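Local structure of cycloalternan-forming enzyme (Listeria monocytogenes serovar 1/2a, 5F7U) at residues A[196-200]-A[201-205]; A[408-411]-A[412-416]; A[886-890]-A[891-895]. The protein is a multidomain member of glycoside hydrolase family 31 that combines a TIM barrel with several beta-rich domains and has glycans bound at several sites. The protein carries 1 engineered substitution. All blocks are in the same frame, centred on the assembly; numbering follows the deposited sequence.

Interaction 1 (A[196-200]-A[201-205])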
loop_
_atom_site.group_PDB
_atom_site.type_symbol
_atom_site.label_atom_id
_atom_site.label_comp_id
_atom_site.label_asym_id
_atom_site.label_seq_id
_atom_site.Cartn_x
_atom_site.Cartn_y
_atom_site.Cartn_z
ATOM N N ILE A 196 21.365 -18.830 -13.800
ATOM C CA ILE A 196 20.990 -18.044 -14.977
ATOM C C ILE A 196 21.461 -18.793 -16.217
ATOM O O ILE A 196 22.666 -18.909 -16.437
ATOM C CB ILE A 196 21.586 -16.616 -14.940
ATOM C CG1 ILE A 196 21.340 -15.931 -13.577
ATOM C CG2 ILE A 196 21.040 -15.773 -16.104
ATOM C CD1 ILE A 196 19.884 -15.892 -13.116
ATOM N N GLU A 197 20.510 -19.331 -16.987
ATOM C CA GLU A 197 20.825 -20.146 -18.157
ATOM C C GLU A 197 20.594 -19.331 -19.406
ATOM O O GLU A 197 19.453 -18.935 -19.693
ATOM C CB GLU A 197 19.948 -21.395 -18.207
ATOM C CG GLU A 197 20.193 -22.391 -17.100
ATOM C CD GLU A 197 19.320 -23.624 -17.233
ATOM O OE1 GLU A 197 19.194 -24.178 -18.355
ATOM O OE2 GLU A 197 18.773 -24.047 -16.202
ATOM N N ILE A 198 21.666 -19.081 -20.155
ATOM C CA ILE A 198 21.591 -18.212 -21.338
ATOM C C ILE A 198 21.983 -19.014 -22.582
ATOM O O ILE A 198 23.142 -19.375 -22.738
ATOM C CB ILE A 198 22.488 -16.961 -21.187
ATOM C CG1 ILE A 198 22.066 -16.135 -19.960
ATOM C CG2 ILE A 198 22.455 -16.083 -22.442
ATOM C CD1 ILE A 198 23.209 -15.334 -19.395
ATOM N N GLN A 199 21.009 -19.299 -23.440
ATOM C CA GLN A 199 21.320 -19.864 -24.766
ATOM C C GLN A 199 21.968 -18.769 -25.606
ATOM O O GLN A 199 21.618 -17.594 -25.460
ATOM C CB GLN A 199 20.074 -20.439 -25.453
ATOM C CG GLN A 199 19.493 -21.704 -24.802
ATOM C CD GLN A 199 20.430 -22.930 -24.760
ATOM O OE1 GLN A 199 21.299 -23.129 -25.627
ATOM N NE2 GLN A 199 20.242 -23.769 -23.739
ATOM N N LYS A 200 22.940 -19.140 -26.441
ATOM C CA LYS A 200 23.688 -18.148 -27.203
ATOM C C LYS A 200 23.153 -17.867 -28.601
ATOM O O LYS A 200 23.336 -16.775 -29.108
ATOM C CB LYS A 200 25.160 -18.537 -27.303
ATOM C CG LYS A 200 25.896 -18.468 -25.978
ATOM C CD LYS A 200 27.367 -18.718 -26.229
ATOM C CE LYS A 200 28.169 -18.596 -24.955
ATOM N NZ LYS A 200 29.608 -18.851 -25.265
ATOM N N SER A 201 22.515 -18.849 -29.231
ATOM C CA SER A 201 22.108 -18.705 -30.621
ATOM C C SER A 201 20.756 -19.382 -30.881
ATOM O O SER A 201 20.719 -20.590 -31.096
ATOM C CB SER A 201 23.202 -19.251 -31.550
ATOM O OG SER A 201 22.839 -19.071 -32.913
ATOM N N PRO A 202 19.652 -18.628 -30.868
ATOM C CA PRO A 202 19.628 -17.194 -30.547
ATOM C C PRO A 202 19.729 -16.938 -29.041
ATOM O O PRO A 202 19.460 -17.851 -28.228
ATOM C CB PRO A 202 18.264 -16.744 -31.080
ATOM C CG PRO A 202 17.422 -17.963 -31.009
ATOM C CD PRO A 202 18.337 -19.104 -31.344
ATOM N N TYR A 203 20.155 -15.725 -28.679
ATOM C CA TYR A 203 20.225 -15.308 -27.284
ATOM C C TYR A 203 18.860 -15.504 -26.619
ATOM O O TYR A 203 17.857 -15.069 -27.154
ATOM C CB TYR A 203 20.675 -13.843 -27.154
ATOM C CG TYR A 203 20.267 -13.247 -25.829
ATOM C CD1 TYR A 203 20.963 -13.575 -24.654
ATOM C CD2 TYR A 203 19.140 -12.410 -25.734
ATOM C CE1 TYR A 203 20.556 -13.059 -23.422
ATOM C CE2 TYR A 203 18.729 -11.887 -24.497
ATOM C CZ TYR A 203 19.439 -12.227 -23.350
ATOM O OH TYR A 203 19.041 -11.744 -22.125
ATOM N N ARG A 204 18.843 -16.179 -25.471
ATOM C CA ARG A 204 17.627 -16.303 -24.659
ATOM C C ARG A 204 18.010 -16.638 -23.235
ATOM O O ARG A 204 18.739 -17.622 -22.992
ATOM C CB ARG A 204 16.690 -17.389 -25.226
ATOM C CG ARG A 204 15.361 -17.450 -24.501
ATOM C CD ARG A 204 14.425 -18.480 -25.121
ATOM N NE ARG A 204 13.279 -18.596 -24.219
ATOM C CZ ARG A 204 13.137 -19.545 -23.299
ATOM N NH1 ARG A 204 14.032 -20.534 -23.199
ATOM N NH2 ARG A 204 12.065 -19.523 -22.511
ATOM N N MET A 205 17.511 -15.828 -22.299
ATOM C CA MET A 205 17.797 -16.001 -20.875
ATOM C C MET A 205 16.644 -16.684 -20.140
ATOM O O MET A 205 15.485 -16.315 -20.331
ATOM C CB MET A 205 18.039 -14.635 -20.226
ATOM C CG MET A 205 18.364 -14.708 -18.742
ATOM S SD MET A 205 18.520 -13.097 -17.969
ATOM C CE MET A 205 20.026 -12.483 -18.717
#
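Ile198 and Tyr203 meet across a tight antiparallel hairpin, the CG2 branch of the isoleucine lying 3.7 Å from Tyr203 CD1 and approaching the phenol ring obliquely. With Ile198 CG2 anti to the backbone N (chi1 -60°), its two branches are split between two partners. CG2 serves the tyrosine, while CG1 runs beside the methionine chain, 4.2 Å from Met205 CG and pointing the same way. Met205 CG also receives the CG2 methyl of Ile196 at 3.9 Å, these two side chains slanting across one another. The Met205 side chain runs out extended and bends only at chi3 (-69°), which folds CE back beyond the sulfur. Its backbone N sits over one face of the Tyr203 ring, 4.1 Å above the plane and displaced toward the rim. Glu218 ties these groups from outside the hairpin: one carboxylate oxygen is hydrogen-bonded to Tyr203 OH and the other to Met205 N, fixing the phenol at its far end. Leu149 and Leu151 pack against the same Ile198, Tyr203 and Met205 surface, which is therefore buried. Gln199 and Arg204, whose side chains start on the other face, form the hydrogen-bonded pair through their backbones, with Gln199 N 2.9 Å from Arg204 O and Arg204 N 3.1 Å from Gln199 O. Gln199 O also takes a CA-H...O contact from Tyr203 CA, at 3.2 Å. The chain reverses through Ser201 and Pro202, whose peptide bond is cis. Just before this reversal, the extended Lys200 chain carries its ammonium to a salt bridge with Asp182. The Ile198, Tyr203 and Met205 face packs inward, and two antiparallel strands joined by a short reversal make this a beta hairpin, here within the galactose mutarotase-like domain of the family 31 enzyme.

Interaction 2 (A[408-411]-A[412-416]). With GLC (alpha-D-glucopyranose), chain C; GLC (alpha-D-glucopyranose), chain F.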
loop_
_atom_site.group_PDB
_atom_site.type_symbol
_atom_site.label_atom_id
_atom_site.label_comp_id
_atom_site.label_asym_id
_atom_site.label_seq_id
_atom_site.Cartn_x
_atom_site.Cartn_y
_atom_site.Cartn_z
ATOM N N TYR A 408 0.255 30.526 -0.191
ATOM C CA TYR A 408 0.242 29.229 0.501
ATOM C C TYR A 408 1.327 29.064 1.572
ATOM O O TYR A 408 1.641 27.941 1.966
ATOM C CB TYR A 408 0.211 28.048 -0.497
ATOM C CG TYR A 408 -1.070 28.048 -1.268
ATOM C CD1 TYR A 408 -2.227 27.488 -0.713
ATOM C CD2 TYR A 408 -1.148 28.661 -2.518
ATOM C CE1 TYR A 408 -3.428 27.530 -1.388
ATOM C CE2 TYR A 408 -2.351 28.716 -3.213
ATOM C CZ TYR A 408 -3.480 28.139 -2.636
ATOM O OH TYR A 408 -4.680 28.196 -3.314
ATOM N N TYR A 409 1.912 30.173 2.034
ATOM C CA TYR A 409 2.746 30.107 3.226
ATOM C C TYR A 409 2.379 31.149 4.290
ATOM O O TYR A 409 3.033 31.221 5.333
ATOM C CB TYR A 409 4.251 30.102 2.885
ATOM C CG TYR A 409 4.758 31.351 2.208
ATOM C CD1 TYR A 409 5.077 32.482 2.954
ATOM C CD2 TYR A 409 4.951 31.388 0.818
ATOM C CE1 TYR A 409 5.537 33.638 2.336
ATOM C CE2 TYR A 409 5.424 32.539 0.188
ATOM C CZ TYR A 409 5.715 33.654 0.956
ATOM O OH TYR A 409 6.202 34.809 0.372
ATOM N N ILE A 410 1.315 31.916 4.031
ATOM C CA ILE A 410 0.832 32.963 4.936
ATOM C C ILE A 410 -0.591 32.589 5.353
ATOM O O ILE A 410 -1.398 32.173 4.514
ATOM C CB ILE A 410 0.864 34.351 4.260
ATOM C CG1 ILE A 410 2.310 34.715 3.877
ATOM C CG2 ILE A 410 0.231 35.445 5.144
ATOM C CD1 ILE A 410 2.442 35.961 3.000
ATOM N N TRP A 411 -0.866 32.722 6.652
ATOM C CA TRP A 411 -2.188 32.469 7.225
ATOM C C TRP A 411 -3.244 33.374 6.621
ATOM O O TRP A 411 -3.003 34.576 6.385
ATOM C CB TRP A 411 -2.152 32.621 8.756
ATOM C CG TRP A 411 -1.416 31.494 9.358
ATOM C CD1 TRP A 411 -0.060 31.410 9.560
ATOM C CD2 TRP A 411 -1.972 30.229 9.763
ATOM N NE1 TRP A 411 0.257 30.163 10.097
ATOM C CE2 TRP A 411 -0.894 29.427 10.226
ATOM C CE3 TRP A 411 -3.283 29.700 9.796
ATOM C CZ2 TRP A 411 -1.077 28.121 10.701
ATOM C CZ3 TRP A 411 -3.462 28.392 10.280
ATOM C CH2 TRP A 411 -2.354 27.626 10.726
ATOM N N ASN A 412 -4.427 32.810 6.397
ATOM C CA ASN A 412 -5.546 33.605 5.891
ATOM C C ASN A 412 -5.817 34.829 6.775
ATOM O O ASN A 412 -5.743 34.749 8.011
ATOM C CB ASN A 412 -6.813 32.748 5.779
ATOM C CG ASN A 412 -7.759 33.259 4.721
ATOM O OD1 ASN A 412 -7.436 34.224 3.998
ATOM N ND2 ASN A 412 -8.926 32.605 4.590
ATOM N N ASN A 413 -6.095 35.959 6.119
ATOM C CA ASN A 413 -6.417 37.241 6.782
ATOM C C ASN A 413 -5.236 37.936 7.481
ATOM O O ASN A 413 -5.416 39.034 8.036
ATOM C CB ASN A 413 -7.588 37.133 7.799
ATOM C CG ASN A 413 -8.871 36.533 7.225
ATOM O OD1 ASN A 413 -9.661 35.977 7.985
ATOM N ND2 ASN A 413 -9.101 36.658 5.915
ATOM N N ALA A 414 -4.038 37.344 7.438
ATOM C CA ALA A 414 -2.855 37.983 8.054
ATOM C C ALA A 414 -2.433 39.198 7.239
ATOM O O ALA A 414 -2.444 39.167 6.004
ATOM C CB ALA A 414 -1.693 36.999 8.181
ATOM N N THR A 415 -2.084 40.268 7.938
ATOM C CA THR A 415 -1.565 41.469 7.274
ATOM C C THR A 415 -0.094 41.624 7.628
ATOM O O THR A 415 0.362 41.060 8.631
ATOM C CB THR A 415 -2.382 42.727 7.618
ATOM O OG1 THR A 415 -2.404 42.929 9.040
ATOM C CG2 THR A 415 -3.814 42.601 7.091
ATOM N N TYR A 416 0.642 42.358 6.786
ATOM C CA TYR A 416 2.117 42.439 6.836
ATOM C C TYR A 416 2.610 43.441 5.784
ATOM O O TYR A 416 1.882 43.759 4.833
ATOM C CB TYR A 416 2.749 41.061 6.547
ATOM C CG TYR A 416 2.240 40.443 5.257
ATOM C CD1 TYR A 416 2.861 40.731 4.028
ATOM C CD2 TYR A 416 1.113 39.605 5.251
ATOM C CE1 TYR A 416 2.384 40.184 2.839
ATOM C CE2 TYR A 416 0.631 39.055 4.065
ATOM C CZ TYR A 416 1.267 39.347 2.868
ATOM O OH TYR A 416 0.797 38.805 1.706
HETATM C C1 GLC C . -1.705 41.564 2.898
HETATM C C2 GLC C . -0.725 42.695 3.243
HETATM C C3 GLC C . -0.622 43.718 2.108
HETATM C C4 GLC C . -0.313 43.041 0.774
HETATM C C5 GLC C . -1.302 41.900 0.488
HETATM C C6 GLC C . -0.882 41.092 -0.732
HETATM O O2 GLC C . -1.127 43.349 4.449
HETATM O O3 GLC C . 0.413 44.662 2.401
HETATM O O4 GLC C . -0.374 44.000 -0.282
HETATM O O5 GLC C . -1.383 41.003 1.611
HETATM O O6 GLC C . 0.398 40.494 -0.485
HETATM C C1 GLC F . -9.052 22.526 -2.093
HETATM C C2 GLC F . -9.295 23.409 -3.324
HETATM C C3 GLC F . -8.110 24.349 -3.581
HETATM C C4 GLC F . -7.741 25.132 -2.321
HETATM C C5 GLC F . -7.460 24.124 -1.195
HETATM C C6 GLC F . -7.000 24.747 0.116
HETATM O O2 GLC F . -9.474 22.592 -4.484
HETATM O O3 GLC F . -8.419 25.255 -4.647
HETATM O O4 GLC F . -6.588 25.939 -2.591
HETATM O O5 GLC F . -8.637 23.323 -0.967
HETATM O O6 GLC F . -8.098 25.453 0.703
HETATM O O HOH W 1 -2.835 36.984 4.338
#
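Ile410 and Tyr416 are brought together by contrasting torsions. The isoleucine chain is extended at chi2 (171°) and carries CD1 toward the phenol, whereas Tyr416 CG lies between its backbone N and carbonyl carbon (chi1 53°), swinging the ring back over the loop. Ile410 CD1 arrives obliquely, 3.6 Å from Tyr416 CZ, while its CG2 branch rests 3.9 Å from Ala414 CB. The alpha-D-glucopyranose of chain C occupies the opposite side of the ring, its C2 3.8 Å above the ring centre. Tyr416 grips this sugar from both ends: its N donates to O2 at 3.1 Å, its O accepts from O2 and O3, and its OH shares a hydrogen bond with O6 at 2.8 Å. A type II turn from Trp411 to Ala414 sets up the loop, with Ala414 N 3.1 Å from Trp411 O. One water donates to both Trp411 O and Ala414 O, bracing the turn. The chemistry implies a sugar platform: an aromatic face for the pyranose, backbone and phenol groups for its hydroxyls, and an aliphatic branch touching the ring obliquely from the side away from the sugar, with Glu469 and Gln470 adding further bonds to the sugar.

Interaction 3 (A[886-890]-A[891-895])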
loop_
_atom_site.group_PDB
_atom_site.type_symbol
_atom_site.label_atom_id
_atom_site.label_comp_id
_atom_site.label_asym_id
_atom_site.label_seq_id
_atom_site.Cartn_x
_atom_site.Cartn_y
_atom_site.Cartn_z
ATOM N N VAL A 886 0.288 -21.555 37.967
ATOM C CA VAL A 886 1.178 -20.746 37.127
ATOM C C VAL A 886 2.383 -20.393 37.983
ATOM O O VAL A 886 2.220 -20.002 39.127
ATOM C CB VAL A 886 0.493 -19.472 36.579
ATOM C CG1 VAL A 886 1.455 -18.646 35.726
ATOM C CG2 VAL A 886 -0.727 -19.837 35.738
ATOM N N THR A 887 3.578 -20.546 37.422
ATOM C CA THR A 887 4.803 -20.159 38.110
ATOM C C THR A 887 5.548 -19.086 37.337
ATOM O O THR A 887 5.436 -18.985 36.106
ATOM C CB THR A 887 5.759 -21.351 38.301
ATOM O OG1 THR A 887 6.057 -21.904 37.016
ATOM C CG2 THR A 887 5.145 -22.417 39.203
ATOM N N ILE A 888 6.297 -18.275 38.073
ATOM C CA ILE A 888 7.223 -17.333 37.474
ATOM C C ILE A 888 8.538 -17.575 38.187
ATOM O O ILE A 888 8.605 -17.490 39.412
ATOM C CB ILE A 888 6.772 -15.863 37.613
ATOM C CG1 ILE A 888 5.390 -15.660 36.962
ATOM C CG2 ILE A 888 7.820 -14.946 36.982
ATOM C CD1 ILE A 888 4.865 -14.232 36.980
ATOM N N ASP A 889 9.565 -17.911 37.407
ATOM C CA ASP A 889 10.879 -18.313 37.935
ATOM C C ASP A 889 10.781 -19.472 38.944
ATOM O O ASP A 889 11.535 -19.529 39.923
ATOM C CB ASP A 889 11.652 -17.089 38.486
ATOM C CG ASP A 889 12.028 -16.087 37.389
ATOM O OD1 ASP A 889 12.152 -16.492 36.218
ATOM O OD2 ASP A 889 12.218 -14.883 37.707
ATOM N N GLY A 890 9.840 -20.384 38.691
ATOM C CA GLY A 890 9.610 -21.562 39.545
ATOM C C GLY A 890 8.678 -21.338 40.722
ATOM O O GLY A 890 8.230 -22.304 41.349
ATOM N N ALA A 891 8.409 -20.071 41.045
ATOM C CA ALA A 891 7.606 -19.705 42.213
ATOM C C ALA A 891 6.150 -19.539 41.814
ATOM O O ALA A 891 5.845 -18.839 40.838
ATOM C CB ALA A 891 8.131 -18.427 42.852
ATOM N N ASP A 892 5.255 -20.193 42.563
ATOM C CA ASP A 892 3.811 -20.123 42.304
ATOM C C ASP A 892 3.295 -18.700 42.425
ATOM O O ASP A 892 3.633 -17.987 43.377
ATOM C CB ASP A 892 3.028 -21.046 43.255
ATOM C CG ASP A 892 2.844 -22.463 42.698
ATOM O OD1 ASP A 892 3.808 -23.266 42.680
ATOM O OD2 ASP A 892 1.710 -22.789 42.299
ATOM N N VAL A 893 2.507 -18.272 41.440
ATOM C CA VAL A 893 1.808 -16.995 41.543
ATOM C C VAL A 893 0.332 -17.225 41.846
ATOM O O VAL A 893 -0.249 -18.238 41.434
ATOM C CB VAL A 893 2.039 -16.063 40.324
ATOM C CG1 VAL A 893 3.530 -15.775 40.155
ATOM C CG2 VAL A 893 1.432 -16.638 39.046
ATOM N N ALA A 894 -0.263 -16.280 42.572
ATOM C CA ALA A 894 -1.573 -16.490 43.184
ATOM C C ALA A 894 -2.701 -16.405 42.176
ATOM O O ALA A 894 -2.754 -15.473 41.373
ATOM C CB ALA A 894 -1.802 -15.491 44.315
ATOM N N LYS A 895 -3.608 -17.376 42.234
ATOM C CA LYS A 895 -4.836 -17.312 41.461
ATOM C C LYS A 895 -5.712 -16.153 41.947
ATOM O O LYS A 895 -6.019 -16.033 43.148
ATOM C CB LYS A 895 -5.589 -18.636 41.556
ATOM C CG LYS A 895 -6.876 -18.689 40.751
ATOM C CD LYS A 895 -7.773 -19.795 41.283
ATOM C CE LYS A 895 -8.956 -20.031 40.370
ATOM N NZ LYS A 895 -8.592 -20.970 39.269
HETATM O O HOH W 2 -0.079 -21.028 40.828
#
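The Asp892 carboxylate is the flat side-chain group of this contact; its OD1 stands 3.8 Å from Thr887 CG2, across a non-hydrogen-bonded pair. Its other oxygen, OD2, looks to a water 2.9 Å away, and that water also accepts from Val886 N and lies near Val893 O. No aromatic ring takes part; the remaining flat groups are peptides, and they meet unequally. Val893 N points at Val886 O almost in a straight line, 2.9 Å away with an N-H...O angle of 176°. Ile888 N binds Ala891 O equally closely, but in the return bond Ala891 N sits well above the carbonyl plane of Ile888 O, 61° out of it, in keeping with the tight two-residue turn. That turn is of type I', with Asp889 and Gly890 both at positive phi. Behind the ladder, Val893 wedges its two methyls between two partners. Its CG1, anti to the carbonyl carbon (chi1 -59°), comes within 3.7 Å of Ile888 CG1, the two side chains crossing at about a right angle. CG2 instead reaches 3.9 Å to Val886 CB. Val920, Ala922 and Ile931 of neighbouring strands pack on the Val886 and Ile888 side chains, and Asp889 OD1 accepts from Ala930 N, tying the turn to strand 929-934. Chemically, the hairpin divides its tasks: the Val886 and Ile888 branches pack on neighbouring strands, Val893 covers them from the second arm, three backbone hydrogen bonds hold the two arms in register, and a single water links backbone and carboxylate beside Val893.

In the fold
The three contacts come in series along the chain and are widely spread, with centres 64 to 66 Å apart and nearest atoms never closer than about 48 Å. Interaction 1 belongs to the hairpin of strands 194-200 and 203-209 in the galactose mutarotase-like domain. Interaction 2 lies in the long loop after barrel strand 396-399 and before helix 439-448, on the opposite side of the chain's centre from interaction 1, and contributes to two glycan pockets. Interaction 3 closes one end of the six-stranded antiparallel sheet that ends at strand 891-892. The two hairpins are thus local sheet structure in separate beta-rich regions, whereas the barrel loop meets bound sugars directly.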